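Local coordinates for protein chitinase (Chromobacterium violaceum, PDB 4TXG) that probably hydrolyses glycosidic bonds in chitin as a family 18 glycoside hydrolase, with a module likely to bind carbohydrate, at residues L377-F383 / Y759-G765; Y229-F233 / F300-F306; G401-R405 / T492-D496. All blocks are in the same frame, centred on the assembly; numbering follows the deposited sequence.

Contact 1 (L377-F383 / Y759-G765)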
ATOM      1  N   LEU A 377      -1.785  -0.740  11.386  1.00  6.88           N
ATOM      2  CA  LEU A 377      -2.395  -2.048  11.176  1.00  5.90           C
ATOM      3  C   LEU A 377      -2.911  -2.665  12.469  1.00  8.00           C
ATOM      4  O   LEU A 377      -3.765  -3.558  12.439  1.00  7.45           O
ATOM      5  CB  LEU A 377      -1.389  -2.985  10.503  1.00  8.29           C
ATOM      6  CG  LEU A 377      -1.096  -2.661   9.032  1.00  5.57           C
ATOM      7  CD1 LEU A 377       0.121  -3.448   8.556  1.00  9.20           C
ATOM      8  CD2 LEU A 377      -2.297  -2.931   8.113  1.00  6.50           C
ATOM      9  N   ARG A 378      -2.417  -2.183  13.611  1.00  6.70           N
ATOM     10  CA  ARG A 378      -2.899  -2.717  14.885  1.00  6.65           C
ATOM     11  C   ARG A 378      -4.389  -2.397  15.062  1.00  8.68           C
ATOM     12  O   ARG A 378      -5.096  -3.075  15.803  1.00  9.37           O
ATOM     13  CB  ARG A 378      -2.085  -2.161  16.055  1.00  9.06           C
ATOM     14  CG  ARG A 378      -2.461  -2.754  17.408  1.00 11.71           C
ATOM     15  CD  ARG A 378      -1.471  -2.324  18.478  1.00 10.80           C
ATOM     16  NE  ARG A 378      -0.123  -2.823  18.216  1.00 11.07           N
ATOM     17  CZ  ARG A 378       0.390  -3.926  18.758  1.00 10.49           C
ATOM     18  NH1 ARG A 378      -0.331  -4.658  19.590  1.00  7.81           N
ATOM     19  NH2 ARG A 378       1.638  -4.291  18.470  1.00 10.99           N
ATOM     20  N   GLY A 379      -4.864  -1.373  14.360  1.00  6.71           N
ATOM     21  CA  GLY A 379      -6.265  -1.000  14.424  1.00  6.89           C
ATOM     22  C   GLY A 379      -7.071  -1.455  13.217  1.00  7.34           C
ATOM     23  O   GLY A 379      -8.166  -0.961  12.988  1.00  7.61           O
ATOM     24  N   MET A 380      -6.537  -2.396  12.446  1.00  6.52           N
ATOM     25  CA  MET A 380      -7.236  -2.847  11.242  1.00  6.40           C
ATOM     26  C   MET A 380      -7.552  -4.348  11.257  1.00  6.49           C
ATOM     27  O   MET A 380      -7.617  -4.990  10.199  1.00  7.73           O
ATOM     28  CB  MET A 380      -6.411  -2.448  10.008  1.00  8.93           C
ATOM     29  CG  MET A 380      -6.330  -0.914   9.877  1.00  8.01           C
ATOM     30  SD  MET A 380      -5.165  -0.251   8.675  1.00  8.47           S
ATOM     31  CE  MET A 380      -5.878  -0.892   7.169  1.00  9.39           C
ATOM     32  N   GLU A 381      -7.773  -4.875  12.467  1.00  7.63           N
ATOM     33  CA  GLU A 381      -8.206  -6.255  12.691  1.00  6.96           C
ATOM     34  C   GLU A 381      -7.288  -7.229  11.945  1.00  6.79           C
ATOM     35  O   GLU A 381      -6.097  -7.253  12.230  1.00  8.23           O
ATOM     36  CB  GLU A 381      -9.688  -6.404  12.306  1.00  7.98           C
ATOM     37  CG  GLU A 381     -10.546  -5.459  13.193  1.00  7.78           C
ATOM     38  CD  GLU A 381     -12.047  -5.674  13.102  1.00 14.92           C
ATOM     39  OE1 GLU A 381     -12.487  -6.622  12.413  1.00 17.03           O
ATOM     40  OE2 GLU A 381     -12.793  -4.889  13.746  1.00 17.25           O
ATOM     41  N   THR A 382      -7.814  -8.003  10.999  1.00  6.90           N
ATOM     42  CA  THR A 382      -6.969  -8.873  10.171  1.00  6.66           C
ATOM     43  C   THR A 382      -7.000  -8.484   8.689  1.00  9.81           C
ATOM     44  O   THR A 382      -6.689  -9.304   7.818  1.00  7.61           O
ATOM     45  CB  THR A 382      -7.391 -10.358  10.293  1.00  6.95           C
ATOM     46  OG1 THR A 382      -8.729 -10.531   9.798  1.00  7.99           O
ATOM     47  CG2 THR A 382      -7.333 -10.818  11.741  1.00 10.62           C
ATOM     48  N   PHE A 383      -7.352  -7.235   8.409  1.00  6.28           N
ATOM     49  CA  PHE A 383      -7.503  -6.761   7.029  1.00  6.11           C
ATOM     50  C   PHE A 383      -8.364  -7.726   6.209  1.00  7.33           C
ATOM     51  O   PHE A 383      -7.968  -8.188   5.133  1.00  6.58           O
ATOM     52  CB  PHE A 383      -6.136  -6.556   6.361  1.00  7.91           C
ATOM     53  CG  PHE A 383      -6.114  -5.378   5.420  1.00  7.59           C
ATOM     54  CD1 PHE A 383      -7.107  -5.234   4.459  1.00 13.20           C
ATOM     55  CD2 PHE A 383      -5.143  -4.396   5.530  1.00 11.88           C
ATOM     56  CE1 PHE A 383      -7.112  -4.154   3.599  1.00 12.69           C
ATOM     57  CE2 PHE A 383      -5.151  -3.307   4.670  1.00  9.79           C
ATOM     58  CZ  PHE A 383      -6.134  -3.190   3.715  1.00 10.35           C
ATOM     59  N   TYR A 759      -1.490 -12.767  20.208  1.00  8.31           N
ATOM     60  CA  TYR A 759      -0.229 -12.611  19.485  1.00  8.20           C
ATOM     61  C   TYR A 759       0.211 -11.145  19.587  1.00  8.34           C
ATOM     62  O   TYR A 759      -0.545 -10.305  20.080  1.00 10.93           O
ATOM     63  CB  TYR A 759      -0.355 -13.069  18.029  1.00  7.66           C
ATOM     64  CG  TYR A 759      -1.524 -12.481  17.268  1.00  7.40           C
ATOM     65  CD1 TYR A 759      -2.791 -13.058  17.327  1.00  8.28           C
ATOM     66  CD2 TYR A 759      -1.353 -11.366  16.462  1.00  8.23           C
ATOM     67  CE1 TYR A 759      -3.865 -12.517  16.623  1.00  8.26           C
ATOM     68  CE2 TYR A 759      -2.415 -10.823  15.759  1.00  7.02           C
ATOM     69  CZ  TYR A 759      -3.668 -11.402  15.846  1.00  7.23           C
ATOM     70  OH  TYR A 759      -4.715 -10.860  15.135  1.00  8.26           O
ATOM     71  N   TYR A 760       1.425 -10.833  19.137  1.00  8.06           N
ATOM     72  CA  TYR A 760       2.059  -9.591  19.580  1.00  8.27           C
ATOM     73  C   TYR A 760       2.326  -8.527  18.527  1.00  8.28           C
ATOM     74  O   TYR A 760       2.581  -7.374  18.883  1.00  9.37           O
ATOM     75  CB  TYR A 760       3.361  -9.928  20.307  1.00  8.64           C
ATOM     76  CG  TYR A 760       3.041 -10.548  21.634  1.00  9.11           C
ATOM     77  CD1 TYR A 760       2.668  -9.750  22.709  1.00 13.00           C
ATOM     78  CD2 TYR A 760       3.031 -11.927  21.798  1.00 13.01           C
ATOM     79  CE1 TYR A 760       2.335 -10.302  23.922  1.00 20.60           C
ATOM     80  CE2 TYR A 760       2.694 -12.490  23.021  1.00 16.48           C
ATOM     81  CZ  TYR A 760       2.350 -11.668  24.074  1.00 20.62           C
ATOM     82  OH  TYR A 760       2.021 -12.202  25.298  1.00 24.31           O
ATOM     83  N   LEU A 761       2.258  -8.889  17.250  1.00  7.57           N
ATOM     84  CA  LEU A 761       2.275  -7.897  16.177  1.00  7.31           C
ATOM     85  C   LEU A 761       1.158  -8.221  15.191  1.00  6.99           C
ATOM     86  O   LEU A 761       0.701  -9.369  15.125  1.00  6.95           O
ATOM     87  CB  LEU A 761       3.635  -7.855  15.469  1.00  7.26           C
ATOM     88  CG  LEU A 761       4.763  -7.142  16.234  1.00  8.02           C
ATOM     89  CD1 LEU A 761       6.125  -7.413  15.586  1.00  7.76           C
ATOM     90  CD2 LEU A 761       4.500  -5.646  16.314  1.00 10.05           C
ATOM     91  N   PRO A 762       0.710  -7.219  14.416  1.00  6.84           N
ATOM     92  CA  PRO A 762      -0.441  -7.457  13.538  1.00  7.97           C
ATOM     93  C   PRO A 762      -0.238  -8.559  12.500  1.00  8.65           C
ATOM     94  O   PRO A 762       0.884  -8.799  12.036  1.00  6.39           O
ATOM     95  CB  PRO A 762      -0.632  -6.101  12.853  1.00  8.91           C
ATOM     96  CG  PRO A 762      -0.160  -5.108  13.900  1.00  6.84           C
ATOM     97  CD  PRO A 762       1.063  -5.788  14.482  1.00  6.94           C
ATOM     98  N   ILE A 763      -1.345  -9.223  12.159  1.00  6.35           N
ATOM     99  CA  ILE A 763      -1.394 -10.197  11.074  1.00  7.62           C
ATOM    100  C   ILE A 763      -2.617  -9.943  10.205  1.00  7.49           C
ATOM    101  O   ILE A 763      -3.596  -9.329  10.652  1.00  7.14           O
ATOM    102  CB  ILE A 763      -1.467 -11.662  11.593  1.00  6.30           C
ATOM    103  CG1 ILE A 763      -2.818 -11.906  12.267  1.00  8.37           C
ATOM    104  CG2 ILE A 763      -0.293 -11.976  12.543  1.00  6.45           C
ATOM    105  CD1 ILE A 763      -3.032 -13.335  12.750  1.00  8.97           C
ATOM    106  N   SER A 764      -2.549 -10.394   8.956  1.00  6.07           N
ATOM    107  CA  SER A 764      -3.735 -10.521   8.119  1.00  8.24           C
ATOM    108  C   SER A 764      -4.031 -12.013   7.981  1.00  7.03           C
ATOM    109  O   SER A 764      -3.250 -12.858   8.446  1.00  8.42           O
ATOM    110  CB  SER A 764      -3.548  -9.861   6.746  1.00  7.20           C
ATOM    111  OG  SER A 764      -2.516 -10.483   5.994  1.00  6.77           O
ATOM    112  N   GLY A 765      -5.150 -12.341   7.359  1.00  9.81           N
ATOM    113  CA  GLY A 765      -5.577 -13.725   7.291  1.00 10.63           C
ATOM    114  C   GLY A 765      -6.220 -14.152   8.600  1.00 11.97           C
ATOM    115  O   GLY A 765      -7.113 -13.470   9.099  1.00 12.31           O
TER
HETATM  116  O   HOH W   1      -3.936  -8.672  13.617  1.00  9.01           O
HETATM  117  O   HOH W   2      -7.085 -10.976   5.437  1.00 10.61           O
HETATM  118  O   HOH W   3      -8.715 -11.919   7.482  1.00 11.17           O
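Two loops pack here, and backbone, Pro762 and the Arg378 side chain share the contact. Segment 377-383 runs from the end of helix 374-377 into the loop between barrel strands 365-371 and 391-395; segment 759-765 connects strands 752-758 and 767-773 of the C-terminal β-domain. Direct hydrogen bonds are few. Arg378 NH2 donates to Tyr760 O at 3.3 Å, while its NH1 goes to Asn672 O, so one guanidinium grips two loops of that domain. Gly765 N reaches Thr382 O at 3.4 Å, a weak bond, reinforced by two CA-H...O contacts: Thr382 CA to Ile763 O (3.4 Å) and Ser764 CA to Thr382 O (3.2 Å). Three waters finish the polar seam. Water 1 links Glu381 O (2.9 Å), Tyr759 OH (2.8 Å) and Ile763 N (3.0 Å); water 2 joins Thr382 O to Gly765 N, and water 3 joins Thr382 OG1 to Gly765 O. The apolar part centres on Pro762, seated against Leu377 (CB to CB 4.0 Å) and Arg378 (Pro762 CG to Arg378 CB 4.1 Å). Tyr447 of helix 441-448 touches Leu377, Phe383 and Pro762. The chemistry implies a mixed, buried domain junction: a proline plug, a two-way arginine and a watered backbone seam.

Contact 2 (Y229-F233 / F300-F306)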
ATOM      1  N   TYR A 229     -13.214  15.013 -23.858  1.00 12.06           N
ATOM      2  CA  TYR A 229     -12.497  15.573 -22.720  1.00  9.30           C
ATOM      3  C   TYR A 229     -11.100  15.925 -23.178  1.00 12.08           C
ATOM      4  O   TYR A 229     -10.588  15.332 -24.130  1.00 11.38           O
ATOM      5  CB  TYR A 229     -12.432  14.598 -21.538  1.00  8.59           C
ATOM      6  CG  TYR A 229     -12.050  13.177 -21.889  1.00  8.32           C
ATOM      7  CD1 TYR A 229     -13.027  12.241 -22.223  1.00 11.26           C
ATOM      8  CD2 TYR A 229     -10.718  12.761 -21.859  1.00  8.83           C
ATOM      9  CE1 TYR A 229     -12.690  10.931 -22.536  1.00 12.66           C
ATOM     10  CE2 TYR A 229     -10.368  11.449 -22.174  1.00  8.01           C
ATOM     11  CZ  TYR A 229     -11.360  10.541 -22.506  1.00 12.40           C
ATOM     12  OH  TYR A 229     -11.022   9.240 -22.815  1.00  9.27           O
ATOM     13  N   LYS A 230     -10.486  16.891 -22.504  1.00  9.28           N
ATOM     14  CA  LYS A 230      -9.097  17.232 -22.772  1.00  9.35           C
ATOM     15  C   LYS A 230      -8.248  16.787 -21.581  1.00  9.03           C
ATOM     16  O   LYS A 230      -8.495  15.722 -21.019  1.00  9.80           O
ATOM     17  CB  LYS A 230      -8.955  18.731 -23.045  1.00 10.76           C
ATOM     18  CG  LYS A 230      -9.676  19.162 -24.322  1.00 16.52           C
ATOM     19  CD  LYS A 230      -9.396  20.612 -24.689  1.00 19.42           C
ATOM     20  CE  LYS A 230      -9.962  21.567 -23.659  1.00 27.45           C
ATOM     21  NZ  LYS A 230      -9.934  22.981 -24.159  1.00 36.87           N
ATOM     22  N   GLY A 231      -7.243  17.574 -21.221  1.00 10.93           N
ATOM     23  CA  GLY A 231      -6.482  17.330 -20.003  1.00  9.13           C
ATOM     24  C   GLY A 231      -5.625  16.073 -19.969  1.00 10.26           C
ATOM     25  O   GLY A 231      -5.354  15.453 -21.006  1.00  8.83           O
ATOM     26  N   HIS A 232      -5.168  15.715 -18.765  1.00  8.63           N
ATOM     27  CA  HIS A 232      -4.380  14.495 -18.576  1.00  8.42           C
ATOM     28  C   HIS A 232      -5.093  13.269 -19.150  1.00  8.09           C
ATOM     29  O   HIS A 232      -4.456  12.382 -19.719  1.00  9.48           O
ATOM     30  CB  HIS A 232      -4.109  14.221 -17.091  1.00  8.23           C
ATOM     31  CG  HIS A 232      -3.265  15.253 -16.398  1.00  8.63           C
ATOM     32  ND1 HIS A 232      -2.045  15.676 -16.875  1.00 10.14           N
ATOM     33  CD2 HIS A 232      -3.461  15.900 -15.225  1.00  8.68           C
ATOM     34  CE1 HIS A 232      -1.532  16.564 -16.036  1.00  9.49           C
ATOM     35  NE2 HIS A 232      -2.362  16.705 -15.022  1.00  9.23           N
ATOM     36  N   PHE A 233      -6.410  13.202 -18.970  1.00  7.87           N
ATOM     37  CA  PHE A 233      -7.151  11.999 -19.350  1.00  7.73           C
ATOM     38  C   PHE A 233      -7.111  11.761 -20.863  1.00  7.87           C
ATOM     39  O   PHE A 233      -7.046  10.623 -21.324  1.00  7.84           O
ATOM     40  CB  PHE A 233      -8.608  12.082 -18.887  1.00  7.50           C
ATOM     41  CG  PHE A 233      -8.803  11.883 -17.386  1.00  7.24           C
ATOM     42  CD1 PHE A 233      -7.724  11.783 -16.526  1.00  8.82           C
ATOM     43  CD2 PHE A 233     -10.088  11.805 -16.859  1.00 10.22           C
ATOM     44  CE1 PHE A 233      -7.918  11.612 -15.152  1.00  8.04           C
ATOM     45  CE2 PHE A 233     -10.297  11.631 -15.499  1.00  9.45           C
ATOM     46  CZ  PHE A 233      -9.209  11.526 -14.644  1.00  8.53           C
ATOM     47  N   PHE A 300     -17.567   6.221 -13.875  1.00  7.56           N
ATOM     48  CA  PHE A 300     -16.315   6.935 -14.136  1.00 10.71           C
ATOM     49  C   PHE A 300     -15.374   6.099 -14.998  1.00  9.16           C
ATOM     50  O   PHE A 300     -14.809   6.592 -15.981  1.00  9.92           O
ATOM     51  CB  PHE A 300     -15.645   7.296 -12.809  1.00  9.83           C
ATOM     52  CG  PHE A 300     -14.462   8.210 -12.940  1.00 11.77           C
ATOM     53  CD1 PHE A 300     -13.189   7.704 -13.131  1.00 13.07           C
ATOM     54  CD2 PHE A 300     -14.630   9.583 -12.825  1.00 16.92           C
ATOM     55  CE1 PHE A 300     -12.088   8.568 -13.230  1.00 15.03           C
ATOM     56  CE2 PHE A 300     -13.546  10.447 -12.912  1.00 18.85           C
ATOM     57  CZ  PHE A 300     -12.279   9.937 -13.108  1.00 13.13           C
ATOM     58  N   LEU A 301     -15.203   4.830 -14.633  1.00  8.54           N
ATOM     59  CA  LEU A 301     -14.381   3.919 -15.434  1.00  9.49           C
ATOM     60  C   LEU A 301     -14.877   3.822 -16.882  1.00 12.95           C
ATOM     61  O   LEU A 301     -14.087   3.846 -17.832  1.00 12.20           O
ATOM     62  CB  LEU A 301     -14.373   2.523 -14.814  1.00 11.91           C
ATOM     63  CG  LEU A 301     -13.800   2.376 -13.408  1.00 19.92           C
ATOM     64  CD1 LEU A 301     -13.561   0.913 -13.067  1.00 17.10           C
ATOM     65  CD2 LEU A 301     -12.545   3.184 -13.227  1.00 21.62           C
ATOM     66  N   ARG A 302     -16.191   3.701 -17.040  1.00 11.60           N
ATOM     67  CA  ARG A 302     -16.786   3.604 -18.367  1.00 10.87           C
ATOM     68  C   ARG A 302     -16.596   4.884 -19.174  1.00 13.74           C
ATOM     69  O   ARG A 302     -16.383   4.837 -20.385  1.00 14.47           O
ATOM     70  CB  ARG A 302     -18.278   3.274 -18.252  1.00 10.69           C
ATOM     71  CG  ARG A 302     -18.536   1.821 -17.929  1.00 11.09           C
ATOM     72  CD  ARG A 302     -19.971   1.575 -17.509  1.00 15.16           C
ATOM     73  NE  ARG A 302     -20.295   0.151 -17.535  1.00 15.40           N
ATOM     74  CZ  ARG A 302     -21.399  -0.380 -17.017  1.00 15.84           C
ATOM     75  NH1 ARG A 302     -22.299   0.391 -16.417  1.00 14.94           N
ATOM     76  NH2 ARG A 302     -21.609  -1.689 -17.107  1.00 16.21           N
ATOM     77  N   LYS A 303     -16.672   6.024 -18.501  1.00  8.48           N
ATOM     78  CA  LYS A 303     -16.626   7.317 -19.180  1.00  9.24           C
ATOM     79  C   LYS A 303     -15.239   7.668 -19.697  1.00 12.13           C
ATOM     80  O   LYS A 303     -15.093   8.214 -20.802  1.00 11.42           O
ATOM     81  CB  LYS A 303     -17.105   8.426 -18.241  1.00 11.47           C
ATOM     82  CG  LYS A 303     -17.150   9.805 -18.881  1.00 14.23           C
ATOM     83  CD  LYS A 303     -17.791  10.806 -17.932  1.00 15.46           C
ATOM     84  CE  LYS A 303     -18.026  12.153 -18.595  1.00 20.10           C
ATOM     85  NZ  LYS A 303     -18.623  13.106 -17.605  1.00 24.70           N
ATOM     86  N   TYR A 304     -14.219   7.356 -18.903  1.00  8.54           N
ATOM     87  CA  TYR A 304     -12.864   7.806 -19.210  1.00  9.30           C
ATOM     88  C   TYR A 304     -11.911   6.685 -19.606  1.00 13.66           C
ATOM     89  O   TYR A 304     -10.730   6.934 -19.879  1.00 13.09           O
ATOM     90  CB  TYR A 304     -12.301   8.578 -18.017  1.00  9.11           C
ATOM     91  CG  TYR A 304     -13.079   9.847 -17.743  1.00 10.67           C
ATOM     92  CD1 TYR A 304     -13.115  10.873 -18.686  1.00  8.95           C
ATOM     93  CD2 TYR A 304     -13.799  10.012 -16.563  1.00 12.03           C
ATOM     94  CE1 TYR A 304     -13.833  12.034 -18.463  1.00 11.34           C
ATOM     95  CE2 TYR A 304     -14.519  11.176 -16.323  1.00 12.74           C
ATOM     96  CZ  TYR A 304     -14.527  12.185 -17.278  1.00 14.06           C
ATOM     97  OH  TYR A 304     -15.236  13.343 -17.063  1.00 12.60           O
ATOM     98  N   GLY A 305     -12.422   5.463 -19.660  1.00 11.52           N
ATOM     99  CA  GLY A 305     -11.627   4.340 -20.128  1.00 11.57           C
ATOM    100  C   GLY A 305     -10.547   3.873 -19.162  1.00 13.98           C
ATOM    101  O   GLY A 305      -9.546   3.294 -19.582  1.00 13.57           O
ATOM    102  N   PHE A 306     -10.738   4.114 -17.869  1.00  9.37           N
ATOM    103  CA  PHE A 306      -9.838   3.541 -16.867  1.00  7.58           C
ATOM    104  C   PHE A 306     -10.076   2.042 -16.718  1.00 10.86           C
ATOM    105  O   PHE A 306     -11.178   1.548 -16.966  1.00 10.67           O
ATOM    106  CB  PHE A 306     -10.004   4.234 -15.512  1.00  6.81           C
ATOM    107  CG  PHE A 306      -9.248   5.534 -15.406  1.00 10.15           C
ATOM    108  CD1 PHE A 306      -9.845   6.726 -15.781  1.00 15.69           C
ATOM    109  CD2 PHE A 306      -7.940   5.555 -14.937  1.00  8.85           C
ATOM    110  CE1 PHE A 306      -9.148   7.927 -15.696  1.00 16.41           C
ATOM    111  CE2 PHE A 306      -7.237   6.751 -14.834  1.00 11.30           C
ATOM    112  CZ  PHE A 306      -7.841   7.938 -15.228  1.00 12.26           C
TER
HETATM  113  O   HOH W   4      -8.529   8.653 -19.614  1.00 15.29           O
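Phe233 gives up the most surface in this contact. It stands in the first turn of helix 231-242, pointing at the C-terminal end of helix 287-304. Its edge runs into the face of Tyr304 (centroids 5.1 Å apart, planes at 63°), and its own face takes the edge of Phe306, with centroids 5.0 Å apart and planes at 76°. Phe300 meets it rim to rim, Phe233 CE2 lying 3.5 Å from Phe300 CZ. Outside the pair, Tyr188 adds another edge-to-face partner for Phe233.

Tyr304 is next. It passes the pattern on, turning its edge to the face of Tyr229 with centroids 5.2 Å apart and planes at 77°. Tyr229, the third large contributor, comes from the loop just ahead of the helix; its hydroxyl is bonded to Thr237, one helical turn beyond Phe233. Gly305, with positive phi, ends helix 287-304 and lets the chain swing Phe306 inward on its way to barrel strand 308-312.

No direct hydrogen bond crosses. Water 4 instead bridges Phe233 O (3.0 Å) and Tyr304 O (2.8 Å). These are successive outer helices of the TIM barrel, joined by a five-ring aromatic cluster, so cohesion here comes mostly from ring edges meeting ring faces, with polar linkage reduced to one shared water.

Contact 3 (G401-R405 / T492-D496)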
ATOM      1  N   GLY A 401      10.207  10.350   8.998  1.00  7.63           N
ATOM      2  CA  GLY A 401      10.081  11.659   8.377  1.00 10.85           C
ATOM      3  C   GLY A 401       9.981  12.717   9.455  1.00  9.32           C
ATOM      4  O   GLY A 401       9.887  12.386  10.636  1.00  7.57           O
ATOM      5  N   ALA A 402       9.963  13.986   9.056  1.00  8.93           N
ATOM      6  CA  ALA A 402      10.137  15.076  10.011  1.00  9.77           C
ATOM      7  C   ALA A 402       8.873  15.441  10.797  1.00 10.75           C
ATOM      8  O   ALA A 402       8.860  16.430  11.537  1.00 10.69           O
ATOM      9  CB  ALA A 402      10.680  16.300   9.293  1.00 12.40           C
ATOM     10  N   TRP A 403       7.825  14.639  10.664  1.00 10.63           N
ATOM     11  CA  TRP A 403       6.681  14.737  11.573  1.00 10.18           C
ATOM     12  C   TRP A 403       7.078  14.289  12.988  1.00 11.73           C
ATOM     13  O   TRP A 403       6.394  14.612  13.961  1.00 12.94           O
ATOM     14  CB  TRP A 403       5.503  13.905  11.051  1.00 12.72           C
ATOM     15  CG  TRP A 403       5.899  12.542  10.565  1.00 15.38           C
ATOM     16  CD1 TRP A 403       5.983  11.403  11.307  1.00 19.30           C
ATOM     17  CD2 TRP A 403       6.267  12.176   9.227  1.00 14.84           C
ATOM     18  NE1 TRP A 403       6.379  10.351  10.518  1.00 19.23           N
ATOM     19  CE2 TRP A 403       6.558  10.799   9.237  1.00 15.69           C
ATOM     20  CE3 TRP A 403       6.372  12.879   8.020  1.00 16.87           C
ATOM     21  CZ2 TRP A 403       6.947  10.111   8.091  1.00 12.86           C
ATOM     22  CZ3 TRP A 403       6.765  12.192   6.883  1.00 16.12           C
ATOM     23  CH2 TRP A 403       7.047  10.824   6.927  1.00 13.98           C
ATOM     24  N   ASN A 404       8.182  13.557  13.110  1.00  9.67           N
ATOM     25  CA  ASN A 404       8.761  13.340  14.437  1.00  9.42           C
ATOM     26  C   ASN A 404      10.283  13.408  14.418  1.00 10.87           C
ATOM     27  O   ASN A 404      10.897  13.632  13.378  1.00  8.32           O
ATOM     28  CB  ASN A 404       8.271  12.021  15.052  1.00 11.96           C
ATOM     29  CG  ASN A 404       8.731  10.790  14.288  1.00 14.49           C
ATOM     30  OD1 ASN A 404       9.903  10.647  13.965  1.00 12.81           O
ATOM     31  ND2 ASN A 404       7.794   9.886  14.009  1.00 18.62           N
ATOM     32  N   ARG A 405      10.887  13.212  15.584  1.00  8.29           N
ATOM     33  CA  ARG A 405      12.295  13.513  15.774  1.00  8.47           C
ATOM     34  C   ARG A 405      13.255  12.383  15.397  1.00 11.93           C
ATOM     35  O   ARG A 405      14.468  12.574  15.445  1.00 12.82           O
ATOM     36  CB  ARG A 405      12.538  13.881  17.236  1.00 10.75           C
ATOM     37  CG  ARG A 405      12.447  12.674  18.184  1.00 10.63           C
ATOM     38  CD  ARG A 405      12.465  13.143  19.638  1.00 14.01           C
ATOM     39  NE  ARG A 405      12.392  12.029  20.585  1.00 15.95           N
ATOM     40  CZ  ARG A 405      11.251  11.486  20.999  1.00 23.71           C
ATOM     41  NH1 ARG A 405      10.088  11.929  20.539  1.00 23.56           N
ATOM     42  NH2 ARG A 405      11.271  10.485  21.868  1.00 28.03           N
ATOM     43  N   THR A 492       1.382  18.161  17.559  1.00 20.33           N
ATOM     44  CA  THR A 492       1.700  18.684  18.892  1.00 22.74           C
ATOM     45  C   THR A 492       3.176  18.483  19.215  1.00 20.71           C
ATOM     46  O   THR A 492       3.669  18.931  20.250  1.00 26.21           O
ATOM     47  CB  THR A 492       0.853  18.014  19.992  1.00 29.07           C
ATOM     48  OG1 THR A 492       0.900  16.588  19.831  1.00 31.54           O
ATOM     49  CG2 THR A 492      -0.594  18.490  19.920  1.00 29.79           C
ATOM     50  N   GLU A 493       3.859  17.767  18.337  1.00 17.03           N
ATOM     51  CA  GLU A 493       5.309  17.649  18.381  1.00 17.27           C
ATOM     52  C   GLU A 493       5.762  17.468  16.943  1.00 16.87           C
ATOM     53  O   GLU A 493       4.961  17.096  16.090  1.00 15.76           O
ATOM     54  CB  GLU A 493       5.757  16.471  19.248  1.00 22.68           C
ATOM     55  CG  GLU A 493       5.477  15.110  18.625  1.00 30.23           C
ATOM     56  CD  GLU A 493       6.066  13.958  19.423  1.00 39.82           C
ATOM     57  OE1 GLU A 493       5.975  13.981  20.668  1.00 43.11           O
ATOM     58  OE2 GLU A 493       6.629  13.031  18.800  1.00 40.93           O
ATOM     59  N   CYS A 494       7.030  17.729  16.658  1.00 12.31           N
ATOM     60  CA  CYS A 494       7.530  17.493  15.303  1.00 10.58           C
ATOM     61  C   CYS A 494       9.040  17.363  15.312  1.00 11.65           C
ATOM     62  O   CYS A 494       9.695  17.704  16.299  1.00 13.15           O
ATOM     63  CB  CYS A 494       7.115  18.626  14.360  1.00 11.81           C
ATOM     64  SG  CYS A 494       7.853  20.216  14.778  1.00 21.48           S
ATOM     65  N   GLY A 495       9.587  16.850  14.219  1.00  9.94           N
ATOM     66  CA  GLY A 495      11.018  16.921  14.005  1.00 10.23           C
ATOM     67  C   GLY A 495      11.368  18.276  13.409  1.00 11.08           C
ATOM     68  O   GLY A 495      10.479  19.051  13.060  1.00 13.26           O
ATOM     69  N   ASP A 496      12.658  18.575  13.298  1.00 10.51           N
ATOM     70  CA  ASP A 496      13.099  19.824  12.671  1.00 10.62           C
ATOM     71  C   ASP A 496      13.315  19.566  11.184  1.00 13.58           C
ATOM     72  O   ASP A 496      14.400  19.173  10.779  1.00 13.08           O
ATOM     73  CB  ASP A 496      14.383  20.333  13.330  1.00 13.83           C
ATOM     74  CG  ASP A 496      14.599  21.825  13.147  1.00 19.31           C
ATOM     75  OD1 ASP A 496      13.810  22.481  12.437  1.00 21.56           O
ATOM     76  OD2 ASP A 496      15.577  22.346  13.721  1.00 19.46           O
TER
HETATM   77  O   HOH W   5       9.152  13.228  18.022  1.00 16.51           O
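This is a loop-to-loop backbone contact, only partly buried, at the C-terminal face of the barrel, the end where the substrate cleft of family 18 enzymes lies; the loop after barrel strand 391-395 meets a loop that follows strand 466-468. One direct hydrogen bond spans it: Gly495 N donates to Ala402 O at 2.8 Å. Next to that bond the chains touch through CA-H...O contacts, Cys494 CA to Trp403 O at 3.4 Å and, also at 3.4 Å, Gly495 CA to Asn404 O. Gly495 has to be small in this position, because a CB would point at the other loop and come within 2.3 Å of Asn404 O.

The accepting carbonyl is presented by a type I β turn from Gly401 to Asn404, closed by Asn404 N to Gly401 O at 3.2 Å. Segment 492-496 belongs to the long excursion between barrel strands 457-462 and 599-603, which also contains a small antiparallel sheet, consistent with the α+β insertion domain of many family 18 chitinases. Trp468, on the edge strand of that sheet, gives its NE1 to Asn404 O, so the turn is held from a second point.

Charge enters through solvent. Arg405 NH1 and Glu493 OE2 stand 4.0 Å apart, too far for a salt bridge, but water 5 accepts from Arg405 N and NH1 (3.0 Å each) and donates to Glu493 OE2 at 2.6 Å. The Arg405 guanidinium also makes a cation-pi contact with Phe424.

How the contacts relate
Contacts 1 and 2 are buried and contact 3 only partly so, yet chemistry follows the elements joined more than depth. Contact 2 brings together helix ends and their adjoining loops and is aromatic, with a single bridging water; contacts 1 and 3 bring together loops, contact 1 mixing apolar packing with a watered seam, contact 3 dominated by polar links. Contacts 2 and 3 both lie within the catalytic domain, whereas contact 1 ties the barrel to the C-terminal domain. Contact 2 lies across the chain's centre from contact 1, their centres about 37 Å apart, and contacts 1 and 3 have centres about 26 Å apart. Contact 3 forms entirely within the sequence between the two halves of contact 1; contact 2 closes before either begins.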